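Local coordinates for SnoaL-like domain-containing protein (Burkholderia xenovorans LB400, PDB 3FGY) that is of unknown function but adopts the NTF2-like fold of the SnoaL-like family, whose curved sheet and helices commonly enclose a pocket for small molecules, at residues A[35-40]-A[116-121]; A[83-88]-A[102-107]. One frame throughout, in Å; residues are numbered along the deposited sequence.

Interaction 1: residues A[35-40]-A[116-121]; sequences EWIIPG and SIREYI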
loop_
_atom_site.group_PDB
_atom_site.type_symbol
_atom_site.label_atom_id
_atom_site.label_comp_id
_atom_site.label_asym_id
_atom_site.label_seq_id
_atom_site.Cartn_x
_atom_site.Cartn_y
_atom_site.Cartn_z
ATOM N N GLU A 35 2.659 -10.112 -14.088
ATOM C CA GLU A 35 1.312 -9.920 -13.585
ATOM C C GLU A 35 1.268 -8.563 -12.891
ATOM O O GLU A 35 2.114 -8.321 -12.041
ATOM C CB GLU A 35 1.065 -11.006 -12.544
ATOM C CG GLU A 35 -0.245 -10.952 -11.846
ATOM C CD GLU A 35 -0.314 -11.998 -10.768
ATOM O OE1 GLU A 35 0.198 -11.748 -9.649
ATOM O OE2 GLU A 35 -0.867 -13.072 -11.047
ATOM N N TRP A 36 0.318 -7.700 -13.252
ATOM C CA TRP A 36 0.172 -6.388 -12.622
ATOM C C TRP A 36 -1.268 -6.237 -12.174
ATOM O O TRP A 36 -2.206 -6.136 -12.991
ATOM C CB TRP A 36 0.582 -5.301 -13.618
ATOM C CG TRP A 36 0.637 -3.870 -13.167
ATOM C CD1 TRP A 36 -0.025 -3.278 -12.109
ATOM C CD2 TRP A 36 1.368 -2.827 -13.809
ATOM N NE1 TRP A 36 0.281 -1.923 -12.057
ATOM C CE2 TRP A 36 1.116 -1.622 -13.089
ATOM C CE3 TRP A 36 2.211 -2.786 -14.920
ATOM C CZ2 TRP A 36 1.680 -0.421 -13.454
ATOM C CZ3 TRP A 36 2.777 -1.608 -15.261
ATOM C CH2 TRP A 36 2.503 -0.434 -14.554
ATOM N N ILE A 37 -1.428 -6.199 -10.856
ATOM C CA ILE A 37 -2.738 -6.183 -10.216
ATOM C C ILE A 37 -3.084 -4.778 -9.748
ATOM O O ILE A 37 -2.314 -4.153 -9.002
ATOM C CB ILE A 37 -2.776 -7.166 -9.013
ATOM C CG1 ILE A 37 -2.418 -8.611 -9.435
ATOM C CG2 ILE A 37 -4.118 -7.091 -8.301
ATOM C CD1 ILE A 37 -2.307 -9.585 -8.265
ATOM N N ILE A 38 -4.245 -4.287 -10.165
ATOM C CA ILE A 38 -4.722 -2.964 -9.841
ATOM C C ILE A 38 -6.100 -3.122 -9.199
ATOM O O ILE A 38 -7.017 -3.646 -9.818
ATOM C CB ILE A 38 -4.780 -2.079 -11.103
ATOM C CG1 ILE A 38 -3.383 -1.992 -11.749
ATOM C CG2 ILE A 38 -5.333 -0.687 -10.728
ATOM C CD1 ILE A 38 -3.344 -1.014 -12.932
ATOM N N PRO A 39 -6.236 -2.693 -7.927
ATOM C CA PRO A 39 -7.513 -2.878 -7.251
ATOM C C PRO A 39 -8.536 -1.793 -7.585
ATOM O O PRO A 39 -8.217 -0.802 -8.279
ATOM C CB PRO A 39 -7.129 -2.782 -5.772
ATOM C CG PRO A 39 -6.066 -1.771 -5.732
ATOM C CD PRO A 39 -5.272 -1.995 -7.046
ATOM N N GLY A 40 -9.748 -1.981 -7.063
ATOM C CA GLY A 40 -10.813 -0.998 -7.130
ATOM C C GLY A 40 -11.791 -1.187 -8.291
ATOM O O GLY A 40 -11.864 -2.261 -8.894
ATOM N N SER A 116 5.978 -9.638 -10.694
ATOM C CA SER A 116 4.655 -9.378 -10.110
ATOM C C SER A 116 4.638 -7.976 -9.565
ATOM O O SER A 116 5.623 -7.530 -8.951
ATOM C CB SER A 116 4.371 -10.335 -8.946
ATOM O OG SER A 116 4.365 -11.684 -9.394
ATOM N N ILE A 117 3.531 -7.292 -9.806
ATOM C CA ILE A 117 3.278 -5.973 -9.261
ATOM C C ILE A 117 1.872 -6.015 -8.682
ATOM O O ILE A 117 0.954 -6.512 -9.319
ATOM C CB ILE A 117 3.300 -4.899 -10.374
ATOM C CG1 ILE A 117 4.664 -4.872 -11.070
ATOM C CG2 ILE A 117 2.868 -3.498 -9.872
ATOM C CD1 ILE A 117 4.647 -4.126 -12.363
ATOM N N ARG A 118 1.705 -5.485 -7.479
ATOM C CA ARG A 118 0.384 -5.236 -6.937
ATOM C C ARG A 118 0.360 -3.795 -6.428
ATOM O O ARG A 118 1.225 -3.425 -5.650
ATOM C CB ARG A 118 0.091 -6.217 -5.803
ATOM C CG ARG A 118 -1.367 -6.352 -5.541
ATOM C CD ARG A 118 -1.742 -7.057 -4.254
ATOM N NE ARG A 118 -3.105 -6.614 -4.037
ATOM C CZ ARG A 118 -4.189 -7.215 -4.509
ATOM N NH1 ARG A 118 -4.115 -8.398 -5.057
ATOM N NH2 ARG A 118 -5.373 -6.633 -4.361
ATOM N N GLU A 119 -0.621 -3.004 -6.871
ATOM C CA GLU A 119 -0.809 -1.661 -6.373
ATOM C C GLU A 119 -1.757 -1.612 -5.161
ATOM O O GLU A 119 -2.779 -2.306 -5.109
ATOM C CB GLU A 119 -1.395 -0.745 -7.451
ATOM C CG GLU A 119 -0.674 -0.733 -8.766
ATOM C CD GLU A 119 -1.174 0.380 -9.696
ATOM O OE1 GLU A 119 -1.993 1.247 -9.241
ATOM O OE2 GLU A 119 -0.755 0.387 -10.868
ATOM N N TYR A 120 -1.417 -0.704 -4.251
ATOM C CA TYR A 120 -2.232 -0.359 -3.107
ATOM C C TYR A 120 -2.461 1.159 -3.238
ATOM O O TYR A 120 -1.529 1.935 -3.137
ATOM C CB TYR A 120 -1.541 -0.720 -1.809
ATOM C CG TYR A 120 -1.225 -2.199 -1.675
ATOM C CD1 TYR A 120 -0.116 -2.746 -2.326
ATOM C CD2 TYR A 120 -1.991 -3.055 -0.882
ATOM C CE1 TYR A 120 0.209 -4.095 -2.190
ATOM C CE2 TYR A 120 -1.666 -4.399 -0.751
ATOM C CZ TYR A 120 -0.587 -4.929 -1.404
ATOM O OH TYR A 120 -0.224 -6.271 -1.272
ATOM N N ILE A 121 -3.716 1.537 -3.483
ATOM C CA ILE A 121 -4.084 2.882 -3.875
ATOM C C ILE A 121 -5.384 3.306 -3.181
ATOM O O ILE A 121 -6.049 2.504 -2.523
ATOM C CB ILE A 121 -4.238 2.973 -5.424
ATOM C CG1 ILE A 121 -5.393 2.089 -5.894
ATOM C CG2 ILE A 121 -2.878 2.647 -6.123
ATOM C CD1 ILE A 121 -5.563 2.107 -7.381
HETATM O O HOH W 1 1.020 -9.491 -8.807
#

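Interaction 2: residues A[83-88]-A[102-107]; sequences LVVGFA and DWVFAI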
loop_
_atom_site.group_PDB
_atom_site.type_symbol
_atom_site.label_atom_id
_atom_site.label_comp_id
_atom_site.label_asym_id
_atom_site.label_seq_id
_atom_site.Cartn_x
_atom_site.Cartn_y
_atom_site.Cartn_z
ATOM N N LEU A 83 9.328 -2.620 -2.605
ATOM C CA LEU A 83 8.113 -1.862 -2.436
ATOM C C LEU A 83 8.433 -0.409 -2.715
ATOM O O LEU A 83 9.388 0.156 -2.159
ATOM C CB LEU A 83 7.542 -2.081 -1.045
ATOM C CG LEU A 83 6.574 -3.261 -0.977
ATOM C CD1 LEU A 83 7.189 -4.607 -1.398
ATOM C CD2 LEU A 83 5.919 -3.312 0.428
ATOM N N VAL A 84 7.662 0.187 -3.615
ATOM C CA VAL A 84 7.838 1.559 -4.038
ATOM C C VAL A 84 6.714 2.384 -3.410
ATOM O O VAL A 84 5.532 2.088 -3.633
ATOM C CB VAL A 84 7.828 1.696 -5.580
ATOM C CG1 VAL A 84 8.202 3.115 -5.962
ATOM C CG2 VAL A 84 8.817 0.689 -6.230
ATOM N N VAL A 85 7.082 3.400 -2.633
ATOM C CA VAL A 85 6.152 4.203 -1.860
ATOM C C VAL A 85 6.133 5.615 -2.428
ATOM O O VAL A 85 7.169 6.251 -2.529
ATOM C CB VAL A 85 6.563 4.265 -0.368
ATOM C CG1 VAL A 85 5.505 5.005 0.449
ATOM C CG2 VAL A 85 6.764 2.808 0.159
ATOM N N GLY A 86 4.959 6.084 -2.838
ATOM C CA GLY A 86 4.912 7.387 -3.480
ATOM C C GLY A 86 3.590 8.097 -3.374
ATOM O O GLY A 86 2.684 7.660 -2.669
ATOM N N PHE A 87 3.512 9.205 -4.092
ATOM C CA PHE A 87 2.352 10.092 -4.036
ATOM C C PHE A 87 2.177 10.685 -5.423
ATOM O O PHE A 87 3.154 11.043 -6.086
ATOM C CB PHE A 87 2.542 11.157 -2.957
ATOM C CG PHE A 87 1.474 12.215 -2.944
ATOM C CD1 PHE A 87 0.283 12.025 -2.268
ATOM C CD2 PHE A 87 1.673 13.400 -3.614
ATOM C CE1 PHE A 87 -0.710 13.027 -2.271
ATOM C CE2 PHE A 87 0.711 14.373 -3.631
ATOM C CZ PHE A 87 -0.481 14.192 -2.957
ATOM N N ALA A 88 0.934 10.725 -5.881
ATOM C CA ALA A 88 0.585 11.276 -7.180
ATOM C C ALA A 88 -0.544 12.257 -7.062
ATOM O O ALA A 88 -1.392 12.137 -6.168
ATOM C CB ALA A 88 0.147 10.163 -8.168
ATOM N N ASP A 102 -1.977 8.570 -2.363
ATOM C CA ASP A 102 -0.827 7.936 -1.688
ATOM C C ASP A 102 -0.857 6.463 -2.047
ATOM O O ASP A 102 -1.872 5.776 -1.856
ATOM C CB ASP A 102 -0.857 8.118 -0.180
ATOM C CG ASP A 102 -0.307 9.469 0.228
ATOM O OD1 ASP A 102 0.912 9.604 0.365
ATOM O OD2 ASP A 102 -1.115 10.395 0.384
ATOM N N TRP A 103 0.237 5.971 -2.616
ATOM C CA TRP A 103 0.273 4.633 -3.151
ATOM C C TRP A 103 1.515 3.818 -2.769
ATOM O O TRP A 103 2.589 4.366 -2.483
ATOM C CB TRP A 103 0.147 4.674 -4.680
ATOM C CG TRP A 103 1.093 5.623 -5.363
ATOM C CD1 TRP A 103 0.835 6.908 -5.772
ATOM C CD2 TRP A 103 2.466 5.355 -5.745
ATOM N NE1 TRP A 103 1.957 7.454 -6.370
ATOM C CE2 TRP A 103 2.960 6.520 -6.377
ATOM C CE3 TRP A 103 3.311 4.252 -5.617
ATOM C CZ2 TRP A 103 4.270 6.611 -6.883
ATOM C CZ3 TRP A 103 4.629 4.339 -6.145
ATOM C CH2 TRP A 103 5.086 5.514 -6.753
ATOM N N VAL A 104 1.355 2.498 -2.818
ATOM C CA VAL A 104 2.477 1.573 -2.781
ATOM C C VAL A 104 2.371 0.608 -3.962
ATOM O O VAL A 104 1.311 0.052 -4.246
ATOM C CB VAL A 104 2.505 0.778 -1.454
ATOM C CG1 VAL A 104 3.575 -0.363 -1.495
ATOM C CG2 VAL A 104 2.730 1.731 -0.262
ATOM N N PHE A 105 3.505 0.395 -4.643
ATOM C CA PHE A 105 3.616 -0.668 -5.641
ATOM C C PHE A 105 4.508 -1.736 -5.023
ATOM O O PHE A 105 5.653 -1.467 -4.680
ATOM C CB PHE A 105 4.250 -0.176 -6.948
ATOM C CG PHE A 105 3.319 0.593 -7.835
ATOM C CD1 PHE A 105 2.301 1.395 -7.304
ATOM C CD2 PHE A 105 3.447 0.516 -9.205
ATOM C CE1 PHE A 105 1.454 2.130 -8.129
ATOM C CE2 PHE A 105 2.600 1.251 -10.034
ATOM C CZ PHE A 105 1.618 2.060 -9.497
ATOM N N ALA A 106 3.969 -2.920 -4.827
ATOM C CA ALA A 106 4.707 -4.039 -4.231
ATOM C C ALA A 106 5.139 -4.915 -5.386
ATOM O O ALA A 106 4.305 -5.484 -6.112
ATOM C CB ALA A 106 3.839 -4.827 -3.253
ATOM N N ILE A 107 6.447 -4.980 -5.561
ATOM C CA ILE A 107 7.052 -5.607 -6.731
ATOM C C ILE A 107 7.911 -6.800 -6.311
ATOM O O ILE A 107 8.603 -6.751 -5.290
ATOM C CB ILE A 107 7.856 -4.585 -7.566
ATOM C CG1 ILE A 107 6.950 -3.412 -7.968
ATOM C CG2 ILE A 107 8.461 -5.245 -8.787
ATOM C CD1 ILE A 107 7.633 -2.320 -8.700
HETATM O O HOH W 2 2.688 7.507 0.167
#

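Interaction 1: residues A[35-40]-A[116-121]
W36 and E119 meet through a hydrogen bond from the indole NE1 to the carboxylate OE2, 2.8 Å long with an N-H...O angle of 152°. OE2 lies close to the indole plane and is approached on its anti side, while the ring and carboxylate planes stand 49° apart. The E119 chain is extended beyond CG, which carries its carboxylate out to the indole, with I38 running alongside: CD1 of I38 comes within 3.6 Å of OE2 of E119. One indole face is covered by I117, whose CG2 sits 3.8 Å from the centroid of the five-membered ring in a CH-pi contact, with CD1 nearer the rim.

These side chains line the concave, helix-covered side of the curved NTF2-like sheet, where L54, L57 and L58 of helix 50-64 also pack on W36 and OE1 of E119 hydrogen-bonds to an unidentified ligand, probably from the crystallisation liquor. The two strands run parallel, joined by I117 N to E35 O, I37 N to I117 O and E119 N to I37 O, the last at 3.0 Å. On the opposite face, in one of the two R118 conformers, CG2 of I37 lies over the guanidinium, toward its rim. Where the pairing ends, P39 CD approaches E119 O at 3.2 Å and P39 CG packs on I121 CG1.

Interaction 2: residues A[83-88]-A[102-107]
W103 lies flat over the backbone of G86, whose CA stands 3.6 Å from the centroid of the indole six-membered ring and 13° off its normal, a CH-pi contact made by the main chain itself. The chi1 of 50° puts CG of W103 between its own backbone N and carbonyl carbon; the ring extends across to the partner strand, and CE2 comes within 3.4 Å of G86 C. G86 has no side chain, and CZ2 of W103 lies 3.5 Å from its CA. Beside the indole, V84 points the same way, its CG1 3.8 Å from W103 CZ3, and A88 CB closes on the pyrrole side, 3.7 Å from NE1 of W103. On the same face CG2 of V84 also packs obliquely against I107 CD1.

On the face carrying L83, V85 and F87, V85 and V104 lie side by side, and CD1 of L83 touches CB of A106 at 3.8 Å. At the far end the carboxylate of D102 meets the edge of the F87 ring, OD2 being 3.4 Å from CD1, with the two planes 49° apart. A water donates to D102 OD1 and G86 O, so this carbonyl receives both the water and W103 N.

Paired backbone bonds join V84 with F105 and G86 with W103; V84 N to F105 O is 2.8 Å and nearly straight. This is the antiparallel hairpin of strands 81-92 and 98-110, two of the long strands in the curved sheet of an NTF2-like, SnoaL-type domain.

Overall arrangement
Interactions 1 and 2 are adjoining parts of one mixed sheet, with centres about 10 Å apart. Strands 113-120 and 98-110 bring them together: Y120 N lies 2.8 Å from V104 O and R118 O 2.9 Å from A106 N, both probable hydrogen bonds. On the helix-covered side, E119 OE2 approaches F105 CZ at 3.2 Å. Both side chains lie near a bound unknown ligand and a diethylene glycol, E119 at about 2 and 3 Å and F105 at about 4 Å from each (nearest atoms). These molecules, probably from the crystallisation liquor, are consistent with a pocket here. The other sheet face meets the second subunit, where Y120 of that subunit packs on V85, D102 and V104.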